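Local structure of vinylacetyl-CoA Delta-isomerase (Nitrosopumilus maritimus SCM1, 6VJR) at residues 147-152 and 166-171; 179-184 and 258-263; 198-203 and 212-217; 207-212 and 273-278. The protein binds FAD, a [4Fe-4S] cluster and iron, and probably acts as a 4-hydroxybutyryl-CoA dehydratase with vinylacetyl-CoA Delta-isomerase activity. One frame throughout, in Å; residues are numbered along the deposited sequence. Where two conformers were deposited one is given.

Contact 1 (147-152 and 166-171); sequences MTDPKG and LFTRIV. With FAD (flavin-adenine dinucleotide), chain F.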
# COMPACT_ATOMS: atom_id res chain seq x y z
N MET A 147 24.28 17.12 -15.00
CA MET A 147 23.16 18.03 -15.15
C MET A 147 22.88 18.80 -13.86
O MET A 147 22.77 20.02 -13.88
CB MET A 147 21.93 17.25 -15.62
CG MET A 147 20.66 18.08 -15.65
SD MET A 147 19.28 17.33 -16.53
CE MET A 147 19.90 17.37 -18.22
N THR A 148 22.73 18.08 -12.76
CA THR A 148 22.20 18.68 -11.54
C THR A 148 23.20 19.59 -10.85
O THR A 148 24.19 19.13 -10.29
CB THR A 148 21.75 17.58 -10.59
OG1 THR A 148 20.96 16.59 -11.25
CG2 THR A 148 21.00 18.19 -9.43
N ASP A 149 22.83 20.87 -10.75
CA ASP A 149 23.57 21.87 -10.00
C ASP A 149 23.14 21.79 -8.53
O ASP A 149 22.19 21.09 -8.16
CB ASP A 149 23.27 23.28 -10.51
CG ASP A 149 23.40 23.39 -12.02
OD1 ASP A 149 22.42 23.00 -12.69
OD2 ASP A 149 24.50 23.73 -12.50
N PRO A 150 23.88 22.45 -7.62
CA PRO A 150 23.48 22.47 -6.22
C PRO A 150 22.12 23.12 -5.97
O PRO A 150 21.44 22.65 -5.06
CB PRO A 150 24.62 23.19 -5.53
CG PRO A 150 25.80 22.98 -6.46
CD PRO A 150 25.18 23.05 -7.82
N LYS A 151 21.82 24.20 -6.69
CA LYS A 151 20.52 24.83 -6.82
C LYS A 151 20.14 25.84 -5.73
O LYS A 151 19.14 26.53 -5.91
CB LYS A 151 19.36 23.83 -6.96
CG LYS A 151 19.46 22.96 -8.21
CD LYS A 151 18.22 22.14 -8.53
CE LYS A 151 17.81 21.30 -7.42
NZ LYS A 151 16.66 20.39 -7.66
N GLY A 152 20.81 25.91 -4.58
CA GLY A 152 20.50 26.96 -3.61
C GLY A 152 19.06 26.90 -3.10
O GLY A 152 18.59 25.87 -2.58
N LEU A 166 25.24 29.21 -8.15
CA LEU A 166 24.56 28.04 -7.62
C LEU A 166 23.92 27.18 -8.71
O LEU A 166 23.54 26.02 -8.47
CB LEU A 166 23.56 28.42 -6.54
CG LEU A 166 24.17 28.93 -5.24
CD1 LEU A 166 23.19 29.62 -4.28
CD2 LEU A 166 24.81 27.77 -4.52
N PHE A 167 23.84 27.75 -9.92
CA PHE A 167 23.67 27.00 -11.15
C PHE A 167 24.85 27.38 -12.05
O PHE A 167 25.26 28.55 -12.08
CB PHE A 167 22.36 27.35 -11.86
CG PHE A 167 21.08 26.91 -11.18
CD1 PHE A 167 20.59 27.60 -10.08
CD2 PHE A 167 20.34 25.85 -11.67
CE1 PHE A 167 19.40 27.24 -9.49
CE2 PHE A 167 19.16 25.46 -11.05
CZ PHE A 167 18.68 26.19 -9.99
N THR A 168 25.32 26.41 -12.83
CA THR A 168 26.49 26.58 -13.68
C THR A 168 26.21 27.55 -14.84
O THR A 168 25.20 27.47 -15.53
CB THR A 168 26.92 25.20 -14.17
OG1 THR A 168 27.32 24.41 -13.06
CG2 THR A 168 28.10 25.26 -15.13
N ARG A 169 27.14 28.49 -15.04
CA ARG A 169 26.95 29.56 -16.01
C ARG A 169 28.23 29.91 -16.76
O ARG A 169 29.35 29.65 -16.31
CB ARG A 169 26.44 30.81 -15.31
CG ARG A 169 27.45 31.35 -14.30
CD ARG A 169 26.85 32.45 -13.46
NE ARG A 169 27.77 32.99 -12.44
CZ ARG A 169 28.33 34.19 -12.47
NH1 ARG A 169 27.86 35.07 -13.30
NH2 ARG A 169 29.24 34.55 -11.60
N ILE A 170 28.04 30.55 -17.91
CA ILE A 170 29.13 31.18 -18.64
C ILE A 170 29.50 32.47 -17.92
O ILE A 170 28.65 33.33 -17.70
CB ILE A 170 28.69 31.48 -20.06
CG1 ILE A 170 28.23 30.21 -20.80
CG2 ILE A 170 29.78 32.20 -20.84
CD1 ILE A 170 27.41 30.48 -22.04
N VAL A 171 30.78 32.63 -17.60
CA VAL A 171 31.28 33.85 -16.96
C VAL A 171 32.13 34.70 -17.90
O VAL A 171 32.35 35.87 -17.60
CB VAL A 171 32.03 33.53 -15.66
CG1 VAL A 171 31.11 32.94 -14.60
CG2 VAL A 171 33.23 32.63 -15.84
PA FAD F . 15.76 18.70 -4.11
O1A FAD F . 15.40 19.33 -5.39
O2A FAD F . 16.34 19.56 -3.06
O5B FAD F . 14.48 17.85 -3.67
C5B FAD F . 14.09 17.72 -2.28
C4B FAD F . 12.59 17.73 -2.21
O4B FAD F . 12.11 19.07 -2.50
C3B FAD F . 11.84 16.79 -3.17
O3B FAD F . 10.68 16.25 -2.53
C2B FAD F . 11.43 17.71 -4.31
O2B FAD F . 10.33 17.30 -5.09
C1B FAD F . 11.15 19.01 -3.55
N9A FAD F . 11.33 20.21 -4.35
C8A FAD F . 12.49 20.76 -4.87
N7A FAD F . 12.32 21.88 -5.53
C5A FAD F . 10.95 22.08 -5.47
C6A FAD F . 10.13 23.10 -5.98
N6A FAD F . 10.61 24.16 -6.63
N1A FAD F . 8.79 22.98 -5.81
C2A FAD F . 8.33 21.93 -5.11
N3A FAD F . 9.00 20.92 -4.54
C4A FAD F . 10.33 21.05 -4.77
N1 FAD F . 22.48 14.15 -11.26
C2 FAD F . 23.33 14.34 -12.32
O2 FAD F . 23.28 15.35 -13.04
N3 FAD F . 24.21 13.33 -12.65
C4 FAD F . 24.38 12.14 -12.00
O4 FAD F . 25.26 11.36 -12.29
C4X FAD F . 23.55 12.01 -10.81
N5 FAD F . 23.66 10.89 -10.08
C5X FAD F . 23.04 10.88 -8.85
C6 FAD F . 23.30 9.84 -7.94
C7 FAD F . 22.73 9.82 -6.67
C7M FAD F . 23.13 8.75 -5.69
C8 FAD F . 21.75 10.77 -6.35
C8M FAD F . 21.03 10.70 -5.03
C9 FAD F . 21.40 11.75 -7.25
C9A FAD F . 22.07 11.83 -8.50
N10 FAD F . 21.83 12.88 -9.39
C10 FAD F . 22.62 13.06 -10.53
C1' FAD F . 21.03 14.00 -8.88
C2' FAD F . 19.52 13.87 -8.91
O2' FAD F . 19.10 14.16 -10.25
C3' FAD F . 18.89 14.87 -7.93
O3' FAD F . 19.19 14.37 -6.63
C4' FAD F . 17.39 15.14 -8.14
O4' FAD F . 17.18 15.90 -9.33
C5' FAD F . 16.76 15.88 -6.97
O5' FAD F . 17.44 17.11 -6.77
P FAD F . 18.03 17.48 -5.38
O1P FAD F . 18.95 16.46 -4.87
O2P FAD F . 18.52 18.87 -5.49
O3P FAD F . 16.81 17.49 -4.34
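The carboxylate of D149 carries the tight half of this contact. With CG beside its own backbone N (chi1 -50°), the side chain reaches across to T168 at about a right angle, and OD2 takes two bonds from that one residue. T168 N approaches from above the carboxylate plane at 2.8 Å from D149 OD2, whereas T168 OG1 meets D149 OD2 at 3.0 Å nearly along the C-O axis. K184 adds a salt bridge to the same oxygen, which would offset the buried charge and favour the ionised form. Two residues further on, K151 N donates to L166 O at 3.1 Å, from above the carbonyl plane. F167 packs alongside: its ring turns one face to the backbone of K151, with K151 CA 4.2 Å from the F167 ring centroid in a CH-pi contact, while F167 CZ lies 3.8 Å from K151 CG. The looser side is that of K151, which is partly exposed. Beyond CG its chain leaves 166-171, bends at chi3 (-55°) and stretches NZ to the diphosphate, 2.8 Å from FAD O1A; a positive charge there would offset that of the phosphate. Before D149 two amides and one hydroxyl turn to the flavin. M147 N and T148 N both donate to FAD O2, each at 2.8 Å, and T148 OG1 donates to FAD N1 and accepts from FAD O2'. Backbone amides at the pyrimidine carbonyl and a lysine at the diphosphate make this an FAD-binding loop, joined through D149 and K151 N to the residues leading into strand 169-173.

Contact 2 (179-184 and 258-263); sequences YVSGAK and ILDRVF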
# COMPACT_ATOMS: atom_id res chain seq x y z
N TYR A 179 34.18 30.23 -20.79
CA TYR A 179 34.68 29.91 -19.47
C TYR A 179 33.47 29.79 -18.56
O TYR A 179 32.59 30.66 -18.62
CB TYR A 179 35.61 31.02 -18.95
CG TYR A 179 36.85 31.17 -19.82
CD1 TYR A 179 36.79 31.91 -20.98
CD2 TYR A 179 38.07 30.58 -19.49
CE1 TYR A 179 37.90 32.09 -21.80
CE2 TYR A 179 39.18 30.73 -20.30
CZ TYR A 179 39.09 31.49 -21.46
OH TYR A 179 40.17 31.61 -22.27
N VAL A 180 33.39 28.67 -17.82
CA VAL A 180 32.22 28.42 -16.99
C VAL A 180 32.63 28.31 -15.54
O VAL A 180 33.73 27.86 -15.22
CB VAL A 180 31.44 27.15 -17.39
CG1 VAL A 180 30.84 27.24 -18.78
CG2 VAL A 180 32.26 25.88 -17.26
N SER A 181 31.71 28.73 -14.66
CA SER A 181 31.84 28.57 -13.23
C SER A 181 30.51 28.06 -12.67
O SER A 181 29.43 28.33 -13.20
CB SER A 181 32.24 29.88 -12.55
OG SER A 181 33.52 30.31 -12.98
N GLY A 182 30.63 27.33 -11.55
CA GLY A 182 29.48 26.77 -10.88
C GLY A 182 29.88 25.42 -10.32
O GLY A 182 31.02 25.21 -9.94
N ALA A 183 28.91 24.53 -10.19
CA ALA A 183 29.17 23.21 -9.65
C ALA A 183 28.10 22.26 -10.15
O ALA A 183 27.00 22.71 -10.53
CB ALA A 183 29.18 23.27 -8.16
N LYS A 184 28.40 20.98 -10.09
CA LYS A 184 27.45 19.92 -10.41
C LYS A 184 27.52 18.90 -9.26
O LYS A 184 28.60 18.48 -8.89
CB LYS A 184 27.79 19.28 -11.76
CG LYS A 184 27.59 20.21 -12.95
CD LYS A 184 26.19 20.73 -13.28
CE LYS A 184 26.09 21.41 -14.60
NZ LYS A 184 24.74 21.97 -14.76
N ILE A 258 33.28 21.04 -8.67
CA ILE A 258 33.39 22.48 -8.66
C ILE A 258 34.08 22.95 -9.93
O ILE A 258 35.07 22.37 -10.33
CB ILE A 258 34.13 23.00 -7.42
CG1 ILE A 258 33.68 22.31 -6.12
CG2 ILE A 258 34.01 24.53 -7.38
CD1 ILE A 258 32.24 22.57 -5.74
N LEU A 259 33.52 24.00 -10.56
CA LEU A 259 34.08 24.60 -11.76
C LEU A 259 34.46 26.06 -11.51
O LEU A 259 33.59 26.87 -11.12
CB LEU A 259 33.01 24.54 -12.85
CG LEU A 259 32.37 23.17 -13.08
CD1 LEU A 259 31.05 23.26 -13.83
CD2 LEU A 259 33.30 22.26 -13.80
N ASP A 260 35.74 26.39 -11.69
CA ASP A 260 36.26 27.74 -11.54
C ASP A 260 36.87 28.17 -12.88
O ASP A 260 38.02 27.88 -13.19
CB ASP A 260 37.27 27.84 -10.41
CG ASP A 260 37.78 29.24 -10.16
OD1 ASP A 260 37.19 30.19 -10.71
OD2 ASP A 260 38.79 29.38 -9.45
N ARG A 261 36.05 28.87 -13.66
CA ARG A 261 36.50 29.48 -14.90
C ARG A 261 37.14 28.41 -15.78
O ARG A 261 38.22 28.62 -16.36
CB ARG A 261 37.43 30.67 -14.69
CG ARG A 261 36.78 31.85 -13.98
CD ARG A 261 37.82 32.86 -13.50
NE ARG A 261 38.53 32.17 -12.40
CZ ARG A 261 39.53 32.60 -11.65
NH1 ARG A 261 40.06 31.77 -10.77
NH2 ARG A 261 40.01 33.83 -11.78
N VAL A 262 36.42 27.28 -15.90
CA VAL A 262 36.86 26.19 -16.73
C VAL A 262 36.64 26.56 -18.19
O VAL A 262 35.56 26.98 -18.58
CB VAL A 262 36.12 24.90 -16.32
CG1 VAL A 262 36.47 23.72 -17.21
CG2 VAL A 262 36.40 24.51 -14.90
N PHE A 263 37.66 26.32 -19.02
CA PHE A 263 37.60 26.63 -20.43
C PHE A 263 37.02 25.48 -21.23
O PHE A 263 37.40 24.32 -21.03
CB PHE A 263 39.01 26.90 -20.94
CG PHE A 263 39.06 27.15 -22.43
CD1 PHE A 263 38.54 28.34 -22.95
CD2 PHE A 263 39.62 26.23 -23.30
CE1 PHE A 263 38.59 28.59 -24.33
CE2 PHE A 263 39.67 26.50 -24.66
CZ PHE A 263 39.15 27.67 -25.17
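Y179 has CG beside its backbone N (chi1 -63°) and F263 has CG anti to its own (chi1 177°), and these settings bring the rings together on the face of the sheet that also carries A183 and I258. F263 CD1 comes over one face of the tyrosine ring, toward its rim, 3.5 Å from Y179 CZ. The planes stand 49° apart, while the phenol oxygen of Y179 is bonded to D174. At the edge of the tyrosine ring, in its plane, lies R261 O. S181 also turns OG beside its backbone N and so receives the amide R261 N, 3.0 Å from S181 OG. This amide belongs to a G1 beta bulge: R261, at positive phi, and V262 both face V180 and shift the register of the antiparallel ladder by one where the chain turns a corner between strands 254-259 and 262-265. Within the bulge V180 and V262 make the hydrogen-bonded pair, V180 N to V262 O at 2.9 Å and V262 N to V180 O at 2.8 Å; beyond it G182 and L259 form the next one, L259 N lying 2.8 Å from G182 O but above that carbonyl's plane. V180, L259 and V262 point to the other face, where L198 and I217 lie against them; V180 CG2, in the crowded position between N and C, rests 4.1 Å from V262 CB. At the exposed corner R261 grips D260 side-on, NE to OD1 and NH1 to OD2. A183 CB meets I258 CD1 at 4.0 Å, and Y409 of the second subunit packs on both residues.

Contact 3 (198-203 and 212-217); sequences LMPTIR and AIVGAI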
# COMPACT_ATOMS: atom_id res chain seq x y z
N LEU A 198 28.52 18.80 -19.31
CA LEU A 198 27.76 19.71 -18.48
C LEU A 198 26.47 20.06 -19.22
O LEU A 198 26.52 20.40 -20.40
CB LEU A 198 28.56 21.00 -18.25
CG LEU A 198 29.95 20.82 -17.63
CD1 LEU A 198 30.67 22.14 -17.60
CD2 LEU A 198 29.86 20.16 -16.26
N MET A 199 25.34 20.10 -18.49
CA MET A 199 24.04 20.38 -19.10
C MET A 199 23.18 21.14 -18.10
O MET A 199 23.25 20.86 -16.92
CB MET A 199 23.28 19.09 -19.46
CG MET A 199 23.97 18.17 -20.45
SD MET A 199 23.17 16.55 -20.64
CE MET A 199 23.76 15.76 -19.13
N PRO A 200 22.33 22.07 -18.56
CA PRO A 200 21.41 22.77 -17.67
C PRO A 200 20.39 21.81 -17.08
O PRO A 200 20.05 20.80 -17.70
CB PRO A 200 20.79 23.86 -18.53
CG PRO A 200 21.03 23.36 -19.93
CD PRO A 200 22.21 22.47 -19.96
N THR A 201 19.92 22.12 -15.88
CA THR A 201 19.07 21.19 -15.14
C THR A 201 17.59 21.57 -15.05
O THR A 201 16.81 20.81 -14.46
CB THR A 201 19.62 21.00 -13.73
OG1 THR A 201 19.00 19.82 -13.19
CG2 THR A 201 19.28 22.16 -12.83
N ILE A 202 17.19 22.73 -15.58
CA ILE A 202 15.87 23.31 -15.36
C ILE A 202 15.50 24.08 -16.61
O ILE A 202 16.39 24.49 -17.36
CB ILE A 202 15.95 24.21 -14.11
CG1 ILE A 202 14.65 24.75 -13.67
CG2 ILE A 202 16.96 25.35 -14.31
CD1 ILE A 202 14.70 25.31 -12.26
N ARG A 203 14.20 24.25 -16.84
CA ARG A 203 13.70 25.21 -17.80
C ARG A 203 14.37 26.56 -17.51
O ARG A 203 14.49 26.99 -16.36
CB ARG A 203 12.19 25.35 -17.65
CG ARG A 203 11.49 26.25 -18.66
CD ARG A 203 9.98 26.24 -18.42
NE ARG A 203 9.38 27.30 -19.23
CZ ARG A 203 9.33 28.61 -18.91
NH1 ARG A 203 9.05 29.48 -19.86
NH2 ARG A 203 9.62 29.04 -17.69
N ALA A 212 22.46 28.90 -20.10
CA ALA A 212 22.15 28.01 -21.21
C ALA A 212 23.44 27.54 -21.88
O ALA A 212 23.85 28.02 -22.95
CB ALA A 212 21.22 28.69 -22.19
N ILE A 213 24.16 26.66 -21.18
CA ILE A 213 25.46 26.15 -21.62
C ILE A 213 25.46 24.63 -21.52
O ILE A 213 25.16 24.05 -20.47
CB ILE A 213 26.62 26.79 -20.84
CG1 ILE A 213 27.99 26.24 -21.25
CG2 ILE A 213 26.41 26.70 -19.33
CD1 ILE A 213 28.37 26.56 -22.69
N VAL A 214 25.81 23.99 -22.64
CA VAL A 214 26.18 22.60 -22.68
C VAL A 214 27.59 22.50 -23.22
O VAL A 214 27.88 23.05 -24.28
CB VAL A 214 25.26 21.74 -23.57
CG1 VAL A 214 25.76 20.29 -23.66
CG2 VAL A 214 23.81 21.80 -23.06
N GLY A 215 28.44 21.76 -22.53
CA GLY A 215 29.80 21.56 -23.02
C GLY A 215 30.46 20.34 -22.41
O GLY A 215 30.17 19.98 -21.28
N ALA A 216 31.36 19.73 -23.20
CA ALA A 216 32.10 18.56 -22.76
C ALA A 216 33.48 19.02 -22.28
O ALA A 216 34.19 19.75 -22.98
CB ALA A 216 32.22 17.63 -23.88
N ILE A 217 33.87 18.51 -21.13
CA ILE A 217 35.17 18.80 -20.57
C ILE A 217 35.88 17.48 -20.27
O ILE A 217 35.25 16.50 -19.84
CB ILE A 217 35.09 19.68 -19.32
CG1 ILE A 217 34.36 19.03 -18.18
CG2 ILE A 217 34.48 21.02 -19.65
CD1 ILE A 217 34.46 19.79 -16.88
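P200 and V214 cross at about a right angle, and this crossing closes the end of a short antiparallel pairing. V214 has CG1 anti to its backbone N (chi1 176°), which leaves CG2 beside that N and directed at the proline: P200 CD lies 3.6 Å from V214 CG2. The same proline carbon also sits 3.4 Å from I213 O. The other branch, V214 CG1, leans over the backbone of the facing strand, 3.3 Å from L198 O, and meets the flank of M199 at CG, although M199 CB turns away from 212-217. L198 points to the face that meets V180 and L259 of the neighbouring sheet; its CD1 just reaches I217 CG2, at 4.5 Å. Between these side chains L198 and G215 form a hydrogen-bonded pair, L198 N to G215 O at 2.8 Å and G215 N to L198 O at 3.2 Å, the latter on a lone pair. V214 CA adds a CA-H...O contact to L198 O. Strands 195-198 and 213-218 are the two inner strands of the four-stranded sheet, between 143-146 and 269-272; helix 278-292 lays L281 against M199, P200 and V214, while L198 and I213 face V180 of strand 177-188.

Contact 4 (207-212 and 273-278); sequences SDKDWA and GEYEFA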
# COMPACT_ATOMS: atom_id res chain seq x y z
N SER A 207 15.93 35.63 -18.91
CA SER A 207 16.79 36.17 -17.87
C SER A 207 17.90 35.19 -17.47
O SER A 207 18.87 35.58 -16.79
CB SER A 207 15.97 36.61 -16.66
OG SER A 207 15.47 35.50 -15.93
N ASP A 208 17.76 33.90 -17.85
CA ASP A 208 18.70 32.85 -17.48
C ASP A 208 19.63 32.47 -18.64
O ASP A 208 20.22 31.40 -18.60
CB ASP A 208 17.94 31.62 -17.00
CG ASP A 208 16.93 31.84 -15.88
OD1 ASP A 208 17.34 32.42 -14.88
OD2 ASP A 208 15.74 31.41 -16.04
N LYS A 209 19.75 33.33 -19.65
CA LYS A 209 20.53 33.04 -20.85
C LYS A 209 21.96 32.59 -20.53
O LYS A 209 22.49 31.70 -21.17
CB LYS A 209 20.51 34.31 -21.73
CG LYS A 209 21.07 34.15 -23.08
CD LYS A 209 20.76 35.33 -24.00
CE LYS A 209 21.80 36.42 -23.90
NZ LYS A 209 21.54 37.62 -24.71
N ASP A 210 22.61 33.22 -19.53
CA ASP A 210 23.99 32.89 -19.18
C ASP A 210 24.16 31.43 -18.72
O ASP A 210 25.26 30.90 -18.73
CB ASP A 210 24.53 33.84 -18.13
CG ASP A 210 24.77 35.26 -18.60
OD1 ASP A 210 24.60 35.52 -19.82
OD2 ASP A 210 25.10 36.10 -17.74
N TRP A 211 23.06 30.81 -18.27
CA TRP A 211 23.07 29.45 -17.77
C TRP A 211 22.72 28.44 -18.86
O TRP A 211 22.74 27.25 -18.61
CB TRP A 211 22.10 29.34 -16.58
CG TRP A 211 22.55 30.08 -15.35
CD1 TRP A 211 23.23 29.54 -14.31
CD2 TRP A 211 22.34 31.48 -15.01
NE1 TRP A 211 23.48 30.49 -13.35
CE2 TRP A 211 22.93 31.67 -13.73
CE3 TRP A 211 21.72 32.56 -15.63
CZ2 TRP A 211 22.91 32.90 -13.08
CZ3 TRP A 211 21.68 33.77 -14.97
CH2 TRP A 211 22.28 33.94 -13.73
N ALA A 212 22.46 28.90 -20.10
CA ALA A 212 22.15 28.01 -21.21
C ALA A 212 23.44 27.54 -21.88
O ALA A 212 23.85 28.02 -22.95
CB ALA A 212 21.22 28.69 -22.19
N GLY A 273 23.51 29.80 -25.15
CA GLY A 273 22.57 30.90 -25.02
C GLY A 273 21.14 30.64 -25.50
O GLY A 273 20.28 31.50 -25.31
N GLU A 274 20.88 29.48 -26.13
CA GLU A 274 19.55 29.17 -26.66
C GLU A 274 18.70 28.56 -25.53
O GLU A 274 18.41 27.36 -25.49
CB GLU A 274 19.69 28.23 -27.85
CG GLU A 274 20.55 28.80 -28.98
CD GLU A 274 22.04 28.55 -28.89
OE1 GLU A 274 22.50 27.82 -27.97
OE2 GLU A 274 22.76 29.12 -29.78
N TYR A 275 18.34 29.43 -24.60
CA TYR A 275 17.71 29.07 -23.35
C TYR A 275 16.41 28.30 -23.54
O TYR A 275 16.05 27.52 -22.66
CB TYR A 275 17.46 30.34 -22.54
CG TYR A 275 16.55 31.34 -23.20
CD1 TYR A 275 15.18 31.30 -22.99
CD2 TYR A 275 17.06 32.33 -24.02
CE1 TYR A 275 14.33 32.19 -23.60
CE2 TYR A 275 16.23 33.25 -24.62
CZ TYR A 275 14.87 33.17 -24.42
OH TYR A 275 14.11 34.10 -25.06
N GLU A 276 15.70 28.58 -24.63
CA GLU A 276 14.42 27.95 -24.89
C GLU A 276 14.55 26.45 -25.13
O GLU A 276 13.52 25.77 -25.12
CB GLU A 276 13.67 28.65 -26.02
CG GLU A 276 14.24 28.39 -27.41
CD GLU A 276 15.40 29.23 -27.92
OE1 GLU A 276 15.47 29.32 -29.18
OE2 GLU A 276 16.24 29.77 -27.12
N PHE A 277 15.78 25.93 -25.36
CA PHE A 277 15.96 24.51 -25.59
C PHE A 277 16.41 23.77 -24.34
O PHE A 277 16.54 22.55 -24.38
CB PHE A 277 16.94 24.22 -26.74
CG PHE A 277 16.33 24.52 -28.09
CD1 PHE A 277 15.65 23.53 -28.77
CD2 PHE A 277 16.45 25.78 -28.68
CE1 PHE A 277 15.11 23.79 -30.02
CE2 PHE A 277 15.90 26.04 -29.93
CZ PHE A 277 15.22 25.05 -30.58
N ALA A 278 16.62 24.49 -23.24
CA ALA A 278 16.99 23.80 -22.01
C ALA A 278 15.93 22.79 -21.57
O ALA A 278 16.27 21.66 -21.19
CB ALA A 278 17.30 24.76 -20.88
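The last part of a 3-10 segment, up to W211, meets the connection that leads from strand 269-272 into helix 278-292, at the end of the four-stranded sheet and away from the cofactor sites. The backbone joins them by a single bond: G273 N donates to A212 O at 2.9 Å, in the carbonyl plane and with an N-H...O angle of 164°. It lies just beyond the ends of strands 213-218 and 269-272, so it prolongs their antiparallel pairing by one link. G273 has phi 100°, open to a residue without a side chain, and here the chain turns off the strand. E274 follows as the centre of an inverse gamma turn. Its carboxylate leaves the contact, bonding to Y125 OH and to H272 N. Side chains close the rest. A212 points its methyl at the backbone of Y275, with A212 CB 3.7 Å from Y275 CA and 4.1 Å from Y275 CB. Y275 sets CG in the crowded position between N and C (chi1 61°), which stands its ring up beside K209. The lysine, CG anti to its backbone N, lays its aliphatic part along this side: K209 CG is 3.6 Å from G273 O and approaches the tyrosine ring obliquely. Its chain then bends at chi3 and carries NZ away from 273-278 on the exposed side. Behind A212 lie L204 and M271 of strand 269-272. On the far side E274 and F277 pack on I117 and H121 of helix 101-121, where E276 makes a salt bridge to K120, and A278 opens helix 278-292.

Overall arrangement
Along the chain contact 1 closes first; contact 3 is nested within the loop that contact 2 closes, and contact 4 crosses both. Contacts 1 and 2 share the sheet holding strands 169-173 and 177-188, their centres about 9 Å apart, whereas contacts 3 and 4 belong to the four-stranded sheet and its end, share A212 and also lie about 9 Å apart. K184 ties three contacts together, its NZ reaching D149, M147 O and M199 O, and I170 N probably bonds to D210 O. Contacts 2 and 4, about 17 Å between centres, do not touch. V180, L259 and K184 touch L198 and I213, so the two sheets lie against each other beside the FAD that contact 1 binds.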